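Side-chain contact in glycosyl hydrolase, BNR repeat (Ralstonia eutropha, PDB 3B7F), which adopts a seven-bladed beta-propeller fold with BNR repeats and probably hydrolyses glycosidic bonds: residues A[315-320]-A[326-331]. Numbering follows the deposited sequence.
Sequences VYVTRD and QRQDRG. With EDO (1,2-ethanediol), chain H.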
# COMPACT_ATOMS: atom_id res chain seq x y z
N VAL A 315 9.18 3.22 -14.11
CA VAL A 315 7.94 3.66 -13.51
C VAL A 315 7.16 4.21 -14.70
O VAL A 315 7.77 4.70 -15.67
CB VAL A 315 8.20 4.79 -12.45
CG1 VAL A 315 6.94 5.58 -12.14
CG2 VAL A 315 8.83 4.22 -11.20
N TYR A 316 5.83 4.12 -14.68
CA TYR A 316 5.02 4.78 -15.72
C TYR A 316 4.16 5.77 -15.01
O TYR A 316 3.62 5.47 -13.95
CB TYR A 316 4.19 3.81 -16.58
CG TYR A 316 4.96 3.26 -17.76
CD1 TYR A 316 5.98 2.34 -17.57
CD2 TYR A 316 4.71 3.70 -19.06
CE1 TYR A 316 6.72 1.86 -18.60
CE2 TYR A 316 5.45 3.22 -20.10
CZ TYR A 316 6.44 2.27 -19.87
OH TYR A 316 7.18 1.76 -20.90
N VAL A 317 4.05 6.97 -15.59
CA VAL A 317 3.18 8.01 -15.08
C VAL A 317 2.03 8.27 -16.07
O VAL A 317 2.18 8.02 -17.27
CB VAL A 317 3.95 9.35 -14.86
CG1 VAL A 317 4.35 9.95 -16.19
CG2 VAL A 317 3.13 10.36 -14.03
N THR A 318 0.89 8.70 -15.53
CA THR A 318 -0.22 9.26 -16.31
C THR A 318 -0.52 10.62 -15.65
O THR A 318 -0.45 10.72 -14.46
CB THR A 318 -1.50 8.38 -16.39
OG1 THR A 318 -2.46 9.03 -17.24
CG2 THR A 318 -2.13 8.09 -15.00
N ARG A 319 -0.72 11.65 -16.45
CA ARG A 319 -1.13 12.97 -15.96
C ARG A 319 -2.52 13.36 -16.47
O ARG A 319 -2.96 14.50 -16.29
CB ARG A 319 -0.08 14.00 -16.36
CG ARG A 319 1.32 13.67 -15.73
CD ARG A 319 2.27 14.86 -15.83
NE ARG A 319 3.39 14.77 -14.87
CZ ARG A 319 4.57 14.20 -15.12
NH1 ARG A 319 4.85 13.65 -16.29
NH2 ARG A 319 5.48 14.18 -14.17
N ASP A 320 -3.23 12.39 -17.06
CA ASP A 320 -4.54 12.60 -17.67
C ASP A 320 -5.51 11.48 -17.29
O ASP A 320 -6.32 11.05 -18.10
CB ASP A 320 -4.41 12.76 -19.21
CG ASP A 320 -3.69 11.59 -19.89
OD1 ASP A 320 -3.57 10.48 -19.32
OD2 ASP A 320 -3.26 11.78 -21.03
N GLN A 326 3.30 7.60 -19.81
CA GLN A 326 4.67 7.90 -20.23
C GLN A 326 5.66 7.12 -19.38
O GLN A 326 5.46 6.97 -18.17
CB GLN A 326 5.00 9.40 -20.15
CG GLN A 326 4.25 10.26 -21.22
CD GLN A 326 2.78 10.41 -20.93
OE1 GLN A 326 2.38 10.67 -19.77
NE2 GLN A 326 1.94 10.21 -21.97
N ARG A 327 6.72 6.65 -20.03
CA ARG A 327 7.76 5.87 -19.39
C ARG A 327 8.69 6.82 -18.68
O ARG A 327 9.08 7.83 -19.26
CB ARG A 327 8.56 5.09 -20.45
CG ARG A 327 9.61 4.12 -19.88
CD ARG A 327 10.28 3.45 -21.07
NE ARG A 327 11.29 2.49 -20.66
CZ ARG A 327 11.04 1.27 -20.18
NH1 ARG A 327 9.81 0.79 -20.07
NH2 ARG A 327 12.05 0.52 -19.84
N GLN A 328 9.04 6.47 -17.44
CA GLN A 328 9.95 7.22 -16.66
C GLN A 328 11.07 6.30 -16.18
O GLN A 328 10.88 5.54 -15.26
CB GLN A 328 9.24 7.80 -15.46
CG GLN A 328 8.19 8.82 -15.79
CD GLN A 328 7.62 9.48 -14.53
OE1 GLN A 328 7.37 8.80 -13.53
NE2 GLN A 328 7.45 10.81 -14.58
N ASP A 329 12.23 6.41 -16.82
CA ASP A 329 13.40 5.58 -16.53
C ASP A 329 14.75 6.32 -16.52
O ASP A 329 15.77 5.64 -16.53
CB ASP A 329 13.49 4.40 -17.54
CG ASP A 329 13.66 4.86 -18.97
OD1 ASP A 329 13.90 6.05 -19.21
OD2 ASP A 329 13.50 4.04 -19.89
N ARG A 330 14.78 7.66 -16.48
CA ARG A 330 16.07 8.37 -16.45
C ARG A 330 16.73 8.19 -15.09
O ARG A 330 16.09 8.47 -14.06
CB ARG A 330 15.93 9.85 -16.68
CG ARG A 330 15.44 10.22 -18.00
CD ARG A 330 15.44 11.72 -18.13
NE ARG A 330 14.64 12.10 -19.28
CZ ARG A 330 15.08 12.28 -20.52
NH1 ARG A 330 16.36 12.17 -20.86
NH2 ARG A 330 14.19 12.62 -21.44
N GLY A 331 17.98 7.74 -15.12
CA GLY A 331 18.73 7.41 -13.94
C GLY A 331 18.70 5.93 -13.55
O GLY A 331 19.54 5.49 -12.78
C1 EDO H . 0.95 18.31 -12.13
O1 EDO H . -0.21 18.00 -11.35
C2 EDO H . 1.82 17.08 -12.44
O2 EDO H . 1.14 15.99 -13.11
O HOH W 1 -0.33 11.19 -19.32
O HOH W 2 3.73 12.43 -18.66
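Tyr316 and Arg327 face each other across an antiparallel beta hairpin, strands 315-318 and 326-328, the third and fourth of a four-stranded propeller blade. Its turn fits the Asp-box (BNR) pattern: Thr318 OG1 bonds to Gly322 N and Ser324 O, and Asp320 OD2 to Ser324 OG. The register rests on two hydrogen-bonded pairs. Val317 N reaches Gln326 O at 2.9 Å and Gln326 N returns to Val317 O at 2.8 Å, while Val315 and Gln328 exchange a second, less even pair of backbone bonds.

Between them, Tyr316 and Arg327 form a non-hydrogen-bonded pair whose side chains share one face. Arg327 CA sits 3.8 Å from the Tyr316 ring centroid and 17° off its normal, a CH-pi contact. With CG anti to the backbone N (chi1 -174°) and an extended chain, Arg327 runs its methylenes past the phenol end of the ring. Tyr316 OH thereby lies at the edge of the Arg327 guanidinium, in its plane, 2.9 Å from NH1, with a fairly straight N-H...O angle of 158°. The guanidinium is fixed further by NE, 2.8 Å from Asp329 OD2 in a salt bridge, and by NH2 on Lys312 O.

On the other face, the Gln328 amide lies across both valines: OE1 is 3.5 Å from Val315 CG1, and NE2 is 3.6 Å from Val317 CG1. This amide nitrogen donates to Glu371 O and Glu373 OE2 in the next blade. Near the turn, water 1 accepts from Arg319 N and donates to Gln326 OE1 at 2.8 Å.

The chemistry thus divides by face: the Tyr316-Arg327 face ties the phenol, through the guanidinium, to Asp329 just beyond the strand, whereas the other sets an amide against valines and spends its N-H groups on joining adjacent blades.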